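Local structure of FEZ-1 protein (Fluoribacter gormanii, 5WCK) at residues P10-I13 / L17-V20; L29-R34 / L57-S62. The protein probably hydrolyses beta-lactam antibiotics as a monomeric subclass B3 metallo-beta-lactamase with two zinc ions in its active site. The protein carries 2 engineered substitutions. All coordinates share one frame; numbering follows the deposited sequence.

Both contacts belong to the first, seven-stranded mixed sheet of the metallo-beta-lactamase fold, and their centres lie about 11 Å apart. Contact 1 comes first along the chain and closes before contact 2 opens. It is the hairpin of strands 11-14 and 17-19 at one border of the sheet. Contact 2 sets the next strand, 28-32, against the loop that follows helix 47-56. Strands 17-19 and 28-32 are sheet neighbours. Tyr18 ties the two contacts together: its N probably bonds to Leu29 O at 2.8 Å, and its ring packs on Val31 and Phe59. Through Tyr18, and through Val20 CG1 on Leu57 CD1, the hairpin and the loop after helix 47-56 touch each other.

Contact 1 of 2, residues P10-I13 / L17-V20; sequences PFRI and LYYV
Phe11 and Tyr19 form an antiparallel hydrogen-bonded pair in the hairpin of strands 11-14 and 17-19. Tyr19 N donates to Phe11 O at 2.8 Å. Phe11 N returns a longer bond to Tyr19 O of 3.2 Å. A third bond, Ile13 N to Leu17 O, lies closer to the turn. On the face with Phe11 and Tyr19, Tyr19 CB sits over the Phe11 ring, 3.8 Å from its centroid. The two rings are tilted by 27° but slid apart, so they barely overlap. Phe11 has CG between its backbone N and carbonyl carbon (chi1 63°), which brings the ring back over Tyr19 CB. Ile13 points at the partner strand, and its CD1 touches Leu17 CG at 4.0 Å.

On the other face Arg12 and Tyr18 are a non-hydrogen-bonded pair. Arg12 CG lies over the Tyr18 ring, 4.0 Å from its centroid, and Arg12 CD reaches Tyr18 OH at 3.5 Å. The Arg12 side chain bends at chi3 (73°), and its NH1 bonds to Gly15 O in the turn.

Farther out, Tyr225, Phe236 and Leu221 pack on Phe11, and Tyr19 OH bonds to Thr22 O. Strand hydrogen bonds thus fix the register, while the side chains meet mainly through carbon: aromatic and aliphatic on the Phe11 face, an arginine's methylenes on the Tyr18 face.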
ATOM      1  N   PRO A  10      11.746   7.385 -10.661  1.00  8.11           N
ATOM      2  CA  PRO A  10      10.301   7.598 -10.680  1.00  8.34           C
ATOM      3  C   PRO A  10       9.784   7.598 -12.123  1.00  8.88           C
ATOM      4  O   PRO A  10      10.540   7.907 -13.067  1.00  9.84           O
ATOM      5  CB  PRO A  10      10.155   8.957  -9.989  1.00  9.34           C
ATOM      6  CG  PRO A  10      11.435   9.699 -10.367  1.00 10.07           C
ATOM      7  CD  PRO A  10      12.497   8.616 -10.353  1.00 11.36           C
ATOM      8  N   PHE A  11       8.503   7.269 -12.316  1.00  7.12           N
ATOM      9  CA  PHE A  11       7.946   7.167 -13.646  1.00  6.48           C
ATOM     10  C   PHE A  11       6.422   7.235 -13.574  1.00  8.01           C
ATOM     11  O   PHE A  11       5.852   7.030 -12.502  1.00  9.18           O
ATOM     12  CB  PHE A  11       8.401   5.889 -14.367  1.00  7.31           C
ATOM     13  CG  PHE A  11       7.960   4.607 -13.715  1.00  6.35           C
ATOM     14  CD1 PHE A  11       8.693   4.073 -12.669  1.00  6.95           C
ATOM     15  CD2 PHE A  11       6.814   3.956 -14.142  1.00  6.13           C
ATOM     16  CE1 PHE A  11       8.279   2.895 -12.069  1.00  7.63           C
ATOM     17  CE2 PHE A  11       6.399   2.787 -13.536  1.00  9.32           C
ATOM     18  CZ  PHE A  11       7.131   2.271 -12.500  1.00  8.35           C
ATOM     19  N   ARG A  12       5.808   7.548 -14.708  1.00  8.44           N
ATOM     20  CA  ARG A  12       4.368   7.490 -14.852  1.00  9.03           C
ATOM     21  C   ARG A  12       3.930   6.046 -15.121  1.00  8.14           C
ATOM     22  O   ARG A  12       4.370   5.415 -16.086  1.00  9.58           O
ATOM     23  CB  ARG A  12       3.904   8.432 -15.965  1.00  8.89           C
ATOM     24  CG  ARG A  12       2.407   8.669 -15.991  1.00 10.44           C
ATOM     25  CD  ARG A  12       2.041   9.897 -16.806  1.00 16.22           C
ATOM     26  NE  ARG A  12       2.230   9.593 -18.208  1.00 17.95           N
ATOM     27  CZ  ARG A  12       1.342   8.954 -18.955  1.00 32.57           C
ATOM     28  NH1 ARG A  12       0.168   8.628 -18.442  1.00 20.19           N
ATOM     29  NH2 ARG A  12       1.619   8.647 -20.215  1.00 23.80           N
ATOM     30  N   ILE A  13       3.004   5.537 -14.293  1.00  7.66           N
ATOM     31  CA  ILE A  13       2.471   4.190 -14.458  1.00  7.47           C
ATOM     32  C   ILE A  13       1.388   4.204 -15.543  1.00  9.96           C
ATOM     33  O   ILE A  13       1.437   3.473 -16.503  1.00 11.29           O
ATOM     34  CB  ILE A  13       1.935   3.639 -13.122  1.00  9.53           C
ATOM     35  CG1 ILE A  13       3.040   3.504 -12.069  1.00  7.84           C
ATOM     36  CG2 ILE A  13       1.196   2.320 -13.350  1.00 10.04           C
ATOM     37  CD1 ILE A  13       2.573   3.340 -10.624  1.00  7.89           C
ATOM     38  N   LEU A  17      -1.232   8.560 -12.419  1.00  5.41           N
ATOM     39  CA  LEU A  17      -0.640   7.780 -11.338  1.00  6.01           C
ATOM     40  C   LEU A  17       0.833   7.525 -11.654  1.00  6.81           C
ATOM     41  O   LEU A  17       1.160   6.995 -12.734  1.00  7.85           O
ATOM     42  CB  LEU A  17      -1.402   6.457 -11.187  1.00  6.14           C
ATOM     43  CG  LEU A  17      -0.800   5.445 -10.209  1.00  7.66           C
ATOM     44  CD1 LEU A  17      -0.895   5.919  -8.788  1.00  8.37           C
ATOM     45  CD2 LEU A  17      -1.495   4.103 -10.352  1.00 10.36           C
ATOM     46  N   TYR A  18       1.690   7.911 -10.706  1.00  5.30           N
ATOM     47  CA  TYR A  18       3.139   7.845 -10.820  1.00  7.42           C
ATOM     48  C   TYR A  18       3.708   6.983  -9.693  1.00  7.36           C
ATOM     49  O   TYR A  18       3.167   6.925  -8.573  1.00  7.74           O
ATOM     50  CB  TYR A  18       3.768   9.238 -10.715  1.00  6.68           C
ATOM     51  CG  TYR A  18       3.332  10.188 -11.797  1.00  6.01           C
ATOM     52  CD1 TYR A  18       2.093  10.807 -11.765  1.00  6.39           C
ATOM     53  CD2 TYR A  18       4.154  10.449 -12.887  1.00  8.22           C
ATOM     54  CE1 TYR A  18       1.687  11.651 -12.781  1.00  8.76           C
ATOM     55  CE2 TYR A  18       3.765  11.321 -13.895  1.00  8.70           C
ATOM     56  CZ  TYR A  18       2.528  11.928 -13.842  1.00  9.60           C
ATOM     57  OH  TYR A  18       2.097  12.777 -14.839  1.00 14.00           O
ATOM     58  N   TYR A  19       4.828   6.329  -9.999  1.00  6.80           N
ATOM     59  CA  TYR A  19       5.626   5.619  -9.027  1.00  6.14           C
ATOM     60  C   TYR A  19       6.699   6.567  -8.475  1.00  6.14           C
ATOM     61  O   TYR A  19       7.475   7.131  -9.274  1.00  6.97           O
ATOM     62  CB  TYR A  19       6.318   4.411  -9.674  1.00  6.44           C
ATOM     63  CG  TYR A  19       6.955   3.512  -8.647  1.00  6.80           C
ATOM     64  CD1 TYR A  19       6.161   2.691  -7.864  1.00  5.62           C
ATOM     65  CD2 TYR A  19       8.320   3.502  -8.404  1.00  7.39           C
ATOM     66  CE1 TYR A  19       6.703   1.882  -6.884  1.00  5.93           C
ATOM     67  CE2 TYR A  19       8.875   2.710  -7.407  1.00  5.39           C
ATOM     68  CZ  TYR A  19       8.065   1.883  -6.654  1.00  7.31           C
ATOM     69  OH  TYR A  19       8.561   1.107  -5.655  1.00  6.93           O
ATOM     70  N   VAL A  20       6.754   6.718  -7.153  1.00  4.76           N
ATOM     71  CA  VAL A  20       7.765   7.555  -6.494  1.00  7.96           C
ATOM     72  C   VAL A  20       8.424   6.800  -5.341  1.00  8.72           C
ATOM     73  O   VAL A  20       8.923   7.410  -4.404  1.00  9.28           O
ATOM     74  CB  VAL A  20       7.174   8.894  -6.022  1.00  7.11           C
ATOM     75  CG1 VAL A  20       6.806   9.770  -7.211  1.00  9.59           C
ATOM     76  CG2 VAL A  20       5.971   8.730  -5.089  1.00  7.60           C
TER

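Contact 2 of 2, residues L29-R34 / L57-S62; sequences LIVTPR and LGFKFS. With SO4 (sulfate ion), chain E; SO4 (sulfate ion), chain F.
Val31 points a single methyl almost straight at the middle of the Phe59 ring. Its CG2 is 3.8 Å from the ring centroid and only 11° off the ring normal, a well-centred CH-pi contact. The two side chains come from opposite directions. CG1 of Val31 is anti to its backbone N (chi1 174°), which leaves CG2 over the ring centre and puts CG1 on the same side of the ring but past its rim, 3.7 Å from Phe59 CE1. Leu29, two residues back on the same side of the strand, adds CD2 at 3.8 Å from Phe59 CD2. On the opposite ring face lies Leu57 O, offset toward the rim, so the ring lies between Val31 on one face and the Leu57 carbonyl on the other. The contact across the segments is wholly apolar.

Gly58 follows helix 47-56 in a Schellman motif, with positive phi (94°). Phe59 comes next and points toward the strand. Beyond it, the backbone holds a sulfate ion, probably from the crystallisation liquor. Phe61 N bonds to O3 and Ser62 N to O4 of this sulfate (chain E), each at 2.9 Å. At the far end of the other segment, Thr32 OG1 accepts from Arg34 N at 3.0 Å, an ST turn. Arg34 grips a second sulfate (chain F) at the guanidinium edge, with NE 2.9 Å from its O3 and NH2 bonded to its O2.

Ile54 of helix 47-56 packs on both Leu29 and Phe59, and the Tyr18 ring of strand 17-19 meets Phe59 edge-to-face. Asn36 of strand 35-39 borders Leu29 and Val31. Phe59 thus sits where the end of helix 47-56 meets strands 17-19 and 28-32.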
ATOM      1  N   LEU A  29       2.230   8.500  -6.375  1.00  6.43           N
ATOM      2  CA  LEU A  29       1.823   9.899  -6.432  1.00  5.99           C
ATOM      3  C   LEU A  29       0.688  10.024  -7.441  1.00  6.41           C
ATOM      4  O   LEU A  29       0.817   9.579  -8.577  1.00  6.26           O
ATOM      5  CB  LEU A  29       2.996  10.792  -6.859  1.00  5.33           C
ATOM      6  CG  LEU A  29       2.741  12.292  -6.729  1.00  7.70           C
ATOM      7  CD1 LEU A  29       2.813  12.736  -5.274  1.00  9.08           C
ATOM      8  CD2 LEU A  29       3.706  13.100  -7.581  1.00  7.98           C
ATOM      9  N   ILE A  30      -0.425  10.613  -7.001  1.00  5.78           N
ATOM     10  CA  ILE A  30      -1.565  10.866  -7.885  1.00  7.16           C
ATOM     11  C   ILE A  30      -1.619  12.388  -8.035  1.00  7.35           C
ATOM     12  O   ILE A  30      -1.761  13.101  -7.049  1.00  8.30           O
ATOM     13  CB  ILE A  30      -2.876  10.268  -7.339  1.00  7.86           C
ATOM     14  CG1 ILE A  30      -2.844   8.741  -7.241  1.00  8.71           C
ATOM     15  CG2 ILE A  30      -4.036  10.682  -8.223  1.00 10.07           C
ATOM     16  CD1 ILE A  30      -2.186   8.171  -6.038  1.00 12.37           C
ATOM     17  N   VAL A  31      -1.515  12.858  -9.280  1.00  7.29           N
ATOM     18  CA  VAL A  31      -1.338  14.278  -9.586  1.00  6.08           C
ATOM     19  C   VAL A  31      -2.659  14.815 -10.144  1.00  6.34           C
ATOM     20  O   VAL A  31      -3.168  14.296 -11.140  1.00  8.37           O
ATOM     21  CB  VAL A  31      -0.186  14.495 -10.577  1.00  8.44           C
ATOM     22  CG1 VAL A  31      -0.101  15.951 -11.011  1.00 11.13           C
ATOM     23  CG2 VAL A  31       1.130  14.036  -9.978  1.00  8.79           C
ATOM     24  N   THR A  32      -3.180  15.862  -9.499  1.00  7.64           N
ATOM     25  CA  THR A  32      -4.460  16.471  -9.885  1.00  8.51           C
ATOM     26  C   THR A  32      -4.295  17.976  -9.989  1.00  6.72           C
ATOM     27  O   THR A  32      -3.371  18.569  -9.439  1.00  9.52           O
ATOM     28  CB  THR A  32      -5.608  16.144  -8.919  1.00  7.35           C
ATOM     29  OG1 THR A  32      -5.653  17.120  -7.872  1.00  8.99           O
ATOM     30  CG2 THR A  32      -5.499  14.758  -8.317  1.00  8.05           C
ATOM     31  N   PRO A  33      -5.243  18.643 -10.682  1.00  6.82           N
ATOM     32  CA  PRO A  33      -5.233  20.105 -10.750  1.00  8.52           C
ATOM     33  C   PRO A  33      -5.353  20.819  -9.399  1.00  9.53           C
ATOM     34  O   PRO A  33      -5.063  22.037  -9.329  1.00 12.38           O
ATOM     35  CB  PRO A  33      -6.429  20.419 -11.651  1.00  9.52           C
ATOM     36  CG  PRO A  33      -6.652  19.165 -12.439  1.00 12.13           C
ATOM     37  CD  PRO A  33      -6.330  18.050 -11.471  1.00 10.96           C
ATOM     38  N   ARG A  34      -5.766  20.092  -8.352  1.00  9.37           N
ATOM     39  CA  ARG A  34      -5.970  20.669  -7.032  1.00  7.88           C
ATOM     40  C   ARG A  34      -4.945  20.133  -6.028  1.00  8.85           C
ATOM     41  O   ARG A  34      -5.131  20.291  -4.806  1.00 10.96           O
ATOM     42  CB  ARG A  34      -7.406  20.409  -6.547  1.00 10.56           C
ATOM     43  CG  ARG A  34      -8.484  20.888  -7.515  1.00  9.11           C
ATOM     44  CD  ARG A  34      -8.419  22.380  -7.778  1.00 13.50           C
ATOM     45  NE  ARG A  34      -8.751  23.127  -6.593  1.00 15.84           N
ATOM     46  CZ  ARG A  34      -8.632  24.447  -6.465  1.00 19.55           C
ATOM     47  NH1 ARG A  34      -8.048  25.166  -7.415  1.00 16.91           N
ATOM     48  NH2 ARG A  34      -9.127  25.035  -5.395  1.00 17.71           N
ATOM     49  N   LEU A  57      10.153  14.273 -11.190  1.00 10.91           N
ATOM     50  CA  LEU A  57       9.047  14.208 -12.127  1.00 10.92           C
ATOM     51  C   LEU A  57       8.543  15.604 -12.503  1.00  9.26           C
ATOM     52  O   LEU A  57       7.679  15.694 -13.362  1.00 12.13           O
ATOM     53  CB  LEU A  57       7.891  13.393 -11.528  1.00  8.52           C
ATOM     54  CG  LEU A  57       8.147  11.900 -11.360  1.00 10.39           C
ATOM     55  CD1 LEU A  57       7.043  11.274 -10.518  1.00 12.00           C
ATOM     56  CD2 LEU A  57       8.268  11.196 -12.704  1.00 11.02           C
ATOM     57  N   GLY A  58       9.035  16.646 -11.826  1.00 12.23           N
ATOM     58  CA  GLY A  58       8.634  18.026 -12.124  1.00 12.19           C
ATOM     59  C   GLY A  58       7.495  18.535 -11.266  1.00 11.05           C
ATOM     60  O   GLY A  58       6.957  19.597 -11.544  1.00 14.20           O
ATOM     61  N   PHE A  59       7.138  17.794 -10.211  1.00 12.18           N
ATOM     62  CA  PHE A  59       6.089  18.171  -9.300  1.00  9.76           C
ATOM     63  C   PHE A  59       6.687  18.805  -8.040  1.00 11.19           C
ATOM     64  O   PHE A  59       7.906  18.781  -7.817  1.00 13.92           O
ATOM     65  CB  PHE A  59       5.217  16.944  -9.009  1.00  9.99           C
ATOM     66  CG  PHE A  59       4.645  16.318 -10.250  1.00  9.69           C
ATOM     67  CD1 PHE A  59       3.872  17.059 -11.126  1.00  9.94           C
ATOM     68  CD2 PHE A  59       4.915  14.995 -10.583  1.00  9.43           C
ATOM     69  CE1 PHE A  59       3.355  16.493 -12.276  1.00 10.93           C
ATOM     70  CE2 PHE A  59       4.423  14.435 -11.750  1.00 10.21           C
ATOM     71  CZ  PHE A  59       3.644  15.186 -12.603  1.00 11.02           C
ATOM     72  N   LYS A  60       5.825  19.401  -7.224  1.00 13.04           N
ATOM     73  CA  LYS A  60       6.240  20.075  -6.019  1.00 12.48           C
ATOM     74  C   LYS A  60       5.886  19.217  -4.811  1.00 10.74           C
ATOM     75  O   LYS A  60       4.743  18.796  -4.653  1.00 11.06           O
ATOM     76  CB  LYS A  60       5.577  21.446  -5.873  1.00 13.26           C
ATOM     77  CG  LYS A  60       5.944  22.483  -6.926  1.00 16.99           C
ATOM     78  CD  LYS A  60       5.395  23.860  -6.618  1.00 26.67           C
ATOM     79  CE  LYS A  60       5.714  24.858  -7.712  1.00 37.56           C
ATOM     80  NZ  LYS A  60       5.029  26.151  -7.482  1.00 60.08           N
ATOM     81  N   PHE A  61       6.857  19.031  -3.912  1.00 12.49           N
ATOM     82  CA  PHE A  61       6.594  18.310  -2.685  1.00 11.47           C
ATOM     83  C   PHE A  61       5.533  19.054  -1.867  1.00 11.01           C
ATOM     84  O   PHE A  61       4.654  18.421  -1.247  1.00 10.36           O
ATOM     85  CB  PHE A  61       7.906  18.125  -1.925  1.00 12.12           C
ATOM     86  CG  PHE A  61       7.866  17.172  -0.763  1.00 12.37           C
ATOM     87  CD1 PHE A  61       7.323  15.908  -0.892  1.00 12.43           C
ATOM     88  CD2 PHE A  61       8.449  17.522   0.453  1.00 12.87           C
ATOM     89  CE1 PHE A  61       7.322  15.027   0.173  1.00 15.94           C
ATOM     90  CE2 PHE A  61       8.486  16.626   1.510  1.00 16.70           C
ATOM     91  CZ  PHE A  61       7.902  15.381   1.371  1.00 16.89           C
ATOM     92  N   SER A  62       5.580  20.399  -1.908  1.00 12.21           N
ATOM     93  CA  SER A  62       4.660  21.255  -1.175  1.00  9.14           C
ATOM     94  C   SER A  62       3.221  21.102  -1.678  1.00 10.40           C
ATOM     95  O   SER A  62       2.310  21.542  -1.000  1.00 13.09           O
ATOM     96  CB  SER A  62       5.097  22.721  -1.262  1.00 11.84           C
ATOM     97  OG  SER A  62       5.113  23.165  -2.605  1.00 12.86           O
TER
HETATM   98  S   SO4 E 303       9.179  21.798  -3.404  1.00 17.07           S
HETATM   99  O1  SO4 E 303      10.517  21.717  -2.756  1.00 24.11           O
HETATM  100  O2  SO4 E 303       9.014  23.125  -4.051  1.00 23.18           O
HETATM  101  O3  SO4 E 303       9.095  20.812  -4.465  1.00 15.36           O
HETATM  102  O4  SO4 E 303       8.143  21.694  -2.373  1.00 14.92           O
HETATM  103  S   SO4 F 304     -10.600  21.933  -3.742  0.70 25.30           S
HETATM  104  O1  SO4 F 304      -9.734  20.780  -3.968  0.70 29.55           O
HETATM  105  O2  SO4 F 304      -9.822  23.005  -3.093  0.70 33.55           O
HETATM  106  O3  SO4 F 304     -11.093  22.364  -5.081  0.70 32.76           O
HETATM  107  O4  SO4 F 304     -11.789  21.675  -2.951  0.70 23.82           O